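Local coordinates for protein Maltose/maltodextrin transport permease homologue (PDB 6FFL) that binds maltotriose in its periplasmic-binding-protein domain, which is fused to the transmembrane subunit MalF of a probable maltodextrin ABC importer, at residues T74-G86 against Y272-Y284. Sequence-based numbering, arbitrary orientation.
Sequences TMGIVRPLDEVLG and YSLNANMKSEAHY. With PT (platinum (II) ion), chain E.
The R79 guanidinium has the CD1-CE1 side of the Y284 ring over one face, Y284 CD1 standing 4.0 Å above the plane, over its centre, with the two planes 44° apart; N275 O and a water lie at its edge, in plane. That water accepts from R79 NH1 and is hydrogen-bonded to Y284 OH, bridging the two side chains beside the place where they cross. In this domain of the periplasmic-binding-protein fold, residues 77-79 run beside the end of strand 266-274, where V78 and N275 form a single beta bridge. R79 N donates to L274 O, A276 N donates almost straight to I77 O, and V78 CA adds a CA-H...O contact to L274 O. A second water joins R79 O to L274 N. R79 keeps its chain extended from CG to NE and reaches along the backbone of N275 and A276, while M278 CG packs 3.5 Å from R79 NH2. Farther along, L274 CD1 meets L81 CD2 and, tip to tip, V84 CG1; V84 CG2 comes at the edge of the Y284 ring, 3.3 Å from Y284 OH. With CG anti to the backbone N (chi1 -160°), N275 turns OD1 back to accept from N277 N, an Asx turn, while its ND2 bonds to S57 O and P59 O. R79 NE donates to N275 O at 2.9 Å, a bent bond (142°) with the acceptor close to the guanidinium plane.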
ATOM      1  N   THR A  74       1.069  -9.988 -17.937  1.00 20.13           N
ATOM      2  CA  THR A  74       0.915  -9.717 -19.365  1.00 21.85           C
ATOM      3  C   THR A  74       2.249  -9.632 -20.095  1.00 22.98           C
ATOM      4  O   THR A  74       2.285  -9.868 -21.310  1.00 22.31           O
ATOM      5  CB  THR A  74       0.110  -8.429 -19.607  1.00 29.87           C
ATOM      6  OG1 THR A  74       0.807  -7.298 -19.080  1.00 34.71           O
ATOM      7  CG2 THR A  74      -1.250  -8.520 -18.971  1.00 30.33           C
ATOM      8  N   MET A  75       3.338  -9.310 -19.397  1.00 20.32           N
ATOM      9  CA  MET A  75       4.673  -9.334 -19.990  1.00 21.50           C
ATOM     10  C   MET A  75       5.291 -10.727 -19.987  1.00 22.08           C
ATOM     11  O   MET A  75       6.406 -10.898 -20.496  1.00 21.83           O
ATOM     12  CB  MET A  75       5.604  -8.373 -19.243  1.00 22.59           C
ATOM     13  CG  MET A  75       5.183  -6.910 -19.274  1.00 33.77           C
ATOM     14  SD  MET A  75       5.614  -6.065 -20.798  1.00 42.10           S
ATOM     15  CE  MET A  75       5.294  -4.355 -20.351  1.00 39.18           C
ATOM     16  N   GLY A  76       4.598 -11.711 -19.421  1.00 19.62           N
ATOM     17  CA  GLY A  76       5.087 -13.077 -19.372  1.00 19.42           C
ATOM     18  C   GLY A  76       6.307 -13.280 -18.499  1.00 21.82           C
ATOM     19  O   GLY A  76       7.100 -14.183 -18.765  1.00 28.11           O
ATOM     20  N   ILE A  77       6.489 -12.474 -17.454  1.00 16.03           N
ATOM     21  CA  ILE A  77       7.708 -12.574 -16.662  1.00 17.86           C
ATOM     22  C   ILE A  77       7.486 -13.228 -15.301  1.00 22.08           C
ATOM     23  O   ILE A  77       8.449 -13.364 -14.535  1.00 18.50           O
ATOM     24  CB  ILE A  77       8.394 -11.201 -16.504  1.00 16.69           C
ATOM     25  CG1 ILE A  77       7.470 -10.211 -15.788  1.00 17.73           C
ATOM     26  CG2 ILE A  77       8.852 -10.691 -17.882  1.00 19.19           C
ATOM     27  CD1 ILE A  77       8.106  -8.815 -15.555  1.00 17.32           C
ATOM     28  N   VAL A  78       6.264 -13.651 -14.976  1.00 18.56           N
ATOM     29  CA  VAL A  78       6.030 -14.431 -13.763  1.00 14.66           C
ATOM     30  C   VAL A  78       5.189 -15.655 -14.100  1.00 19.52           C
ATOM     31  O   VAL A  78       4.418 -15.656 -15.067  1.00 21.16           O
ATOM     32  CB  VAL A  78       5.345 -13.614 -12.650  1.00 13.68           C
ATOM     33  CG1 VAL A  78       6.313 -12.559 -12.104  1.00 18.09           C
ATOM     34  CG2 VAL A  78       4.037 -12.996 -13.160  1.00 18.05           C
ATOM     35  N   ARG A  79       5.335 -16.703 -13.280  1.00 16.68           N
ATOM     36  CA  ARG A  79       4.723 -18.009 -13.553  1.00 19.47           C
ATOM     37  C   ARG A  79       3.339 -18.110 -12.916  1.00 18.16           C
ATOM     38  O   ARG A  79       3.149 -17.660 -11.782  1.00 20.15           O
ATOM     39  CB  ARG A  79       5.586 -19.135 -12.996  1.00 23.31           C
ATOM     40  CG  ARG A  79       7.016 -19.136 -13.490  1.00 29.11           C
ATOM     41  CD  ARG A  79       7.847 -20.187 -12.761  1.00 27.05           C
ATOM     42  NE  ARG A  79       9.106 -20.421 -13.466  1.00 28.26           N
ATOM     43  CZ  ARG A  79       9.373 -21.495 -14.192  1.00 38.36           C
ATOM     44  NH1 ARG A  79       8.480 -22.476 -14.292  1.00 33.88           N
ATOM     45  NH2 ARG A  79      10.546 -21.596 -14.802  1.00 43.66           N
ATOM     46  N   PRO A  80       2.353 -18.695 -13.597  1.00 18.30           N
ATOM     47  CA  PRO A  80       1.101 -19.037 -12.908  1.00 17.81           C
ATOM     48  C   PRO A  80       1.409 -20.007 -11.780  1.00 22.86           C
ATOM     49  O   PRO A  80       2.211 -20.925 -11.946  1.00 21.08           O
ATOM     50  CB  PRO A  80       0.251 -19.705 -13.998  1.00 21.31           C
ATOM     51  CG  PRO A  80       0.922 -19.379 -15.290  1.00 29.70           C
ATOM     52  CD  PRO A  80       2.372 -19.175 -14.989  1.00 18.89           C
ATOM     53  N   LEU A  81       0.786 -19.784 -10.620  1.00 17.92           N
ATOM     54  CA  LEU A  81       1.074 -20.586  -9.435  1.00 17.64           C
ATOM     55  C   LEU A  81       0.116 -21.751  -9.249  1.00 24.33           C
ATOM     56  O   LEU A  81       0.363 -22.608  -8.391  1.00 25.20           O
ATOM     57  CB  LEU A  81       1.037 -19.702  -8.180  1.00 16.38           C
ATOM     58  CG  LEU A  81       2.098 -18.610  -8.191  1.00 16.73           C
ATOM     59  CD1 LEU A  81       1.967 -17.721  -6.968  1.00 16.42           C
ATOM     60  CD2 LEU A  81       3.497 -19.223  -8.299  1.00 19.12           C
ATOM     61  N   ASP A  82      -0.965 -21.798 -10.026  1.00 23.46           N
ATOM     62  CA  ASP A  82      -2.000 -22.810  -9.830  1.00 30.38           C
ATOM     63  C   ASP A  82      -1.434 -24.223  -9.907  1.00 34.57           C
ATOM     64  O   ASP A  82      -1.725 -25.069  -9.055  1.00 32.89           O
ATOM     65  CB  ASP A  82      -3.097 -22.598 -10.867  1.00 33.11           C
ATOM     66  CG  ASP A  82      -3.694 -21.207 -10.779  1.00 34.57           C
ATOM     67  OD1 ASP A  82      -3.129 -20.263 -11.392  1.00 26.60           O
ATOM     68  OD2 ASP A  82      -4.700 -21.057 -10.057  1.00 33.21           O
ATOM     69  N   GLU A  83      -0.623 -24.497 -10.924  1.00 31.30           N
ATOM     70  CA  GLU A  83      -0.020 -25.816 -11.058  1.00 42.43           C
ATOM     71  C   GLU A  83       1.141 -26.008 -10.091  1.00 45.17           C
ATOM     72  O   GLU A  83       1.433 -27.143  -9.695  1.00 51.95           O
ATOM     73  CB  GLU A  83       0.445 -26.031 -12.502  1.00 46.43           C
ATOM     74  CG  GLU A  83      -0.520 -25.506 -13.578  1.00 58.37           C
ATOM     75  CD  GLU A  83      -0.427 -23.993 -13.801  1.00 66.89           C
ATOM     76  OE1 GLU A  83       0.399 -23.335 -13.130  1.00 64.16           O
ATOM     77  OE2 GLU A  83      -1.186 -23.464 -14.644  1.00 66.68           O
ATOM     78  N   VAL A  84       1.801 -24.917  -9.701  1.00 36.51           N
ATOM     79  CA  VAL A  84       2.936 -24.998  -8.787  1.00 34.74           C
ATOM     80  C   VAL A  84       2.475 -25.407  -7.393  1.00 32.08           C
ATOM     81  O   VAL A  84       3.045 -26.313  -6.772  1.00 39.14           O
ATOM     82  CB  VAL A  84       3.682 -23.651  -8.751  1.00 32.24           C
ATOM     83  CG1 VAL A  84       4.766 -23.666  -7.682  1.00 36.58           C
ATOM     84  CG2 VAL A  84       4.271 -23.330 -10.124  1.00 38.04           C
ATOM     85  N   LEU A  85       1.443 -24.738  -6.877  1.00 26.19           N
ATOM     86  CA  LEU A  85       0.994 -24.934  -5.502  1.00 33.86           C
ATOM     87  C   LEU A  85      -0.266 -25.785  -5.374  1.00 36.94           C
ATOM     88  O   LEU A  85      -0.543 -26.283  -4.277  1.00 36.19           O
ATOM     89  CB  LEU A  85       0.759 -23.571  -4.833  1.00 27.94           C
ATOM     90  CG  LEU A  85       1.992 -22.661  -4.816  1.00 26.74           C
ATOM     91  CD1 LEU A  85       1.658 -21.275  -4.316  1.00 25.00           C
ATOM     92  CD2 LEU A  85       3.106 -23.285  -3.985  1.00 33.89           C
ATOM     93  N   GLY A  86      -1.024 -25.971  -6.446  1.00 33.30           N
ATOM     94  CA  GLY A  86      -2.276 -26.717  -6.369  1.00 40.23           C
ATOM     95  C   GLY A  86      -3.460 -25.841  -6.001  1.00 37.53           C
ATOM     96  O   GLY A  86      -3.333 -24.803  -5.355  1.00 35.09           O
ATOM     97  N   TYR A 272       4.071 -12.793  -3.077  1.00 14.26           N
ATOM     98  CA  TYR A 272       5.191 -13.379  -3.803  1.00 12.01           C
ATOM     99  C   TYR A 272       4.766 -13.875  -5.180  1.00 14.42           C
ATOM    100  O   TYR A 272       3.685 -14.453  -5.341  1.00 14.72           O
ATOM    101  CB  TYR A 272       5.791 -14.540  -3.004  1.00 12.40           C
ATOM    102  CG  TYR A 272       6.329 -14.141  -1.637  1.00 12.27           C
ATOM    103  CD1 TYR A 272       7.638 -13.684  -1.499  1.00 17.67           C
ATOM    104  CD2 TYR A 272       5.538 -14.232  -0.497  1.00 15.23           C
ATOM    105  CE1 TYR A 272       8.147 -13.328  -0.266  1.00 16.77           C
ATOM    106  CE2 TYR A 272       6.032 -13.862   0.750  1.00 15.32           C
ATOM    107  CZ  TYR A 272       7.343 -13.411   0.854  1.00 13.60           C
ATOM    108  OH  TYR A 272       7.856 -13.036   2.080  1.00 15.52           O
ATOM    109  N   SER A 273       5.628 -13.640  -6.168  1.00 13.10           N
ATOM    110  CA  SER A 273       5.505 -14.229  -7.493  1.00 13.38           C
ATOM    111  C   SER A 273       6.810 -14.925  -7.838  1.00 15.87           C
ATOM    112  O   SER A 273       7.871 -14.542  -7.343  1.00 15.08           O
ATOM    113  CB  SER A 273       5.193 -13.174  -8.574  1.00 13.95           C
ATOM    114  OG  SER A 273       3.980 -12.477  -8.307  1.00 15.94           O
ATOM    115  N   LEU A 274       6.721 -15.943  -8.700  1.00 15.66           N
ATOM    116  CA  LEU A 274       7.877 -16.693  -9.191  1.00 15.96           C
ATOM    117  C   LEU A 274       8.281 -16.216 -10.588  1.00 17.24           C
ATOM    118  O   LEU A 274       7.439 -16.131 -11.484  1.00 16.64           O
ATOM    119  CB  LEU A 274       7.550 -18.187  -9.233  1.00 16.22           C
ATOM    120  CG  LEU A 274       7.399 -18.958  -7.918  1.00 26.08           C
ATOM    121  CD1 LEU A 274       7.009 -20.402  -8.221  1.00 23.53           C
ATOM    122  CD2 LEU A 274       8.695 -18.945  -7.130  1.00 26.77           C
ATOM    123  N   ASN A 275       9.571 -15.919 -10.766  1.00 16.62           N
ATOM    124  CA  ASN A 275      10.114 -15.529 -12.062  1.00 17.47           C
ATOM    125  C   ASN A 275       9.889 -16.624 -13.099  1.00 18.26           C
ATOM    126  O   ASN A 275      10.112 -17.812 -12.838  1.00 20.75           O
ATOM    127  CB  ASN A 275      11.611 -15.234 -11.909  1.00 21.83           C
ATOM    128  CG  ASN A 275      12.177 -14.378 -13.032  1.00 24.48           C
ATOM    129  OD1 ASN A 275      11.688 -14.396 -14.159  1.00 20.67           O
ATOM    130  ND2 ASN A 275      13.226 -13.615 -12.717  1.00 20.33           N
ATOM    131  N   ALA A 276       9.442 -16.214 -14.284  1.00 18.77           N
ATOM    132  CA  ALA A 276       9.420 -17.144 -15.404  1.00 19.79           C
ATOM    133  C   ALA A 276      10.827 -17.627 -15.752  1.00 20.74           C
ATOM    134  O   ALA A 276      10.995 -18.755 -16.236  1.00 23.91           O
ATOM    135  CB  ALA A 276       8.758 -16.465 -16.603  1.00 20.33           C
ATOM    136  N   ASN A 277      11.845 -16.789 -15.523  1.00 21.89           N
ATOM    137  CA  ASN A 277      13.251 -17.149 -15.741  1.00 22.34           C
ATOM    138  C   ASN A 277      13.801 -17.854 -14.511  1.00 23.53           C
ATOM    139  O   ASN A 277      13.847 -17.256 -13.434  1.00 24.67           O
ATOM    140  CB  ASN A 277      14.107 -15.900 -15.987  1.00 24.12           C
ATOM    141  CG  ASN A 277      13.677 -15.110 -17.196  1.00 34.44           C
ATOM    142  OD1 ASN A 277      13.377 -15.681 -18.238  1.00 33.20           O
ATOM    143  ND2 ASN A 277      13.674 -13.779 -17.072  1.00 27.25           N
ATOM    144  N   MET A 278      14.259 -19.094 -14.669  1.00 22.09           N
ATOM    145  CA  MET A 278      14.948 -19.819 -13.607  1.00 26.83           C
ATOM    146  C   MET A 278      16.241 -20.387 -14.172  1.00 27.22           C
ATOM    147  O   MET A 278      16.228 -21.020 -15.233  1.00 29.20           O
ATOM    148  CB  MET A 278      14.082 -20.949 -13.037  1.00 28.05           C
ATOM    149  CG  MET A 278      12.812 -20.491 -12.348  1.00 25.34           C
ATOM    150  SD  MET A 278      13.127 -19.905 -10.665  1.00 25.15           S
ATOM    151  CE  MET A 278      11.562 -19.128 -10.302  1.00 20.99           C
ATOM    152  N   LYS A 279      17.349 -20.170 -13.457  1.00 28.74           N
ATOM    153  CA  LYS A 279      18.656 -20.583 -13.963  1.00 32.69           C
ATOM    154  C   LYS A 279      18.763 -22.092 -14.119  1.00 34.63           C
ATOM    155  O   LYS A 279      19.492 -22.572 -14.995  1.00 30.57           O
ATOM    156  CB  LYS A 279      19.769 -20.095 -13.036  1.00 33.43           C
ATOM    157  CG  LYS A 279      19.947 -18.591 -12.974  1.00 47.95           C
ATOM    158  CD  LYS A 279      21.055 -18.244 -11.989  1.00 55.95           C
ATOM    159  CE  LYS A 279      20.927 -16.827 -11.470  1.00 55.64           C
ATOM    160  NZ  LYS A 279      22.206 -16.368 -10.865  1.00 62.40           N
ATOM    161  N   SER A 280      18.076 -22.858 -13.277  1.00 31.40           N
ATOM    162  CA  SER A 280      18.205 -24.308 -13.314  1.00 33.75           C
ATOM    163  C   SER A 280      17.059 -24.917 -12.529  1.00 31.90           C
ATOM    164  O   SER A 280      16.323 -24.224 -11.824  1.00 28.87           O
ATOM    165  CB  SER A 280      19.545 -24.772 -12.737  1.00 32.14           C
ATOM    166  OG  SER A 280      19.495 -24.778 -11.323  1.00 32.59           O
ATOM    167  N   GLU A 281      16.934 -26.241 -12.641  1.00 30.67           N
ATOM    168  CA  GLU A 281      15.901 -26.943 -11.889  1.00 32.70           C
ATOM    169  C   GLU A 281      16.112 -26.789 -10.388  1.00 29.24           C
ATOM    170  O   GLU A 281      15.144 -26.655  -9.632  1.00 29.10           O
ATOM    171  CB  GLU A 281      15.876 -28.420 -12.292  1.00 34.44           C
ATOM    172  CG  GLU A 281      14.749 -29.239 -11.655  1.00 49.82           C
ATOM    173  CD  GLU A 281      13.348 -28.774 -12.056  1.00 60.30           C
ATOM    174  OE1 GLU A 281      13.199 -28.087 -13.093  1.00 59.97           O
ATOM    175  OE2 GLU A 281      12.388 -29.105 -11.325  1.00 58.13           O
ATOM    176  N   ALA A 282      17.369 -26.777  -9.939  1.00 31.72           N
ATOM    177  CA  ALA A 282      17.637 -26.640  -8.509  1.00 26.78           C
ATOM    178  C   ALA A 282      17.240 -25.258  -7.999  1.00 28.44           C
ATOM    179  O   ALA A 282      16.764 -25.125  -6.864  1.00 25.11           O
ATOM    180  CB  ALA A 282      19.112 -26.920  -8.217  1.00 27.11           C
ATOM    181  N   HIS A 283      17.435 -24.216  -8.814  1.00 24.62           N
ATOM    182  CA  HIS A 283      16.994 -22.883  -8.408  1.00 26.38           C
ATOM    183  C   HIS A 283      15.476 -22.824  -8.293  1.00 24.21           C
ATOM    184  O   HIS A 283      14.936 -22.240  -7.341  1.00 21.89           O
ATOM    185  CB  HIS A 283      17.496 -21.829  -9.398  1.00 24.54           C
ATOM    186  CG  HIS A 283      18.964 -21.553  -9.298  1.00 29.88           C
ATOM    187  ND1 HIS A 283      19.918 -22.376  -9.859  1.00 33.88           N
ATOM    188  CD2 HIS A 283      19.643 -20.540  -8.708  1.00 30.08           C
ATOM    189  CE1 HIS A 283      21.121 -21.887  -9.613  1.00 32.24           C
ATOM    190  NE2 HIS A 283      20.981 -20.771  -8.919  1.00 33.24           N
ATOM    191  N   TYR A 284      14.773 -23.442  -9.247  1.00 22.50           N
ATOM    192  CA  TYR A 284      13.315 -23.452  -9.237  1.00 26.61           C
ATOM    193  C   TYR A 284      12.770 -24.184  -8.014  1.00 26.14           C
ATOM    194  O   TYR A 284      11.883 -23.679  -7.320  1.00 24.10           O
ATOM    195  CB  TYR A 284      12.791 -24.102 -10.520  1.00 24.73           C
ATOM    196  CG  TYR A 284      11.300 -24.322 -10.506  1.00 25.78           C
ATOM    197  CD1 TYR A 284      10.422 -23.257 -10.695  1.00 23.56           C
ATOM    198  CD2 TYR A 284      10.761 -25.585 -10.281  1.00 26.73           C
ATOM    199  CE1 TYR A 284       9.053 -23.442 -10.679  1.00 25.59           C
ATOM    200  CE2 TYR A 284       9.379 -25.780 -10.258  1.00 32.35           C
ATOM    201  CZ  TYR A 284       8.536 -24.705 -10.459  1.00 29.64           C
ATOM    202  OH  TYR A 284       7.170 -24.874 -10.443  1.00 31.46           O
TER
HETATM  203 PT    PT E 403       7.919  -6.153 -20.800  0.64 33.73          PT
HETATM  204  O   HOH W   1       4.158 -16.096  -9.900  1.00 17.88           O
HETATM  205  O   HOH W   2       6.338 -23.531 -13.100  1.00 32.20           O
HETATM  206  O   HOH W   3       8.081  -5.800 -18.708  1.00 33.06           O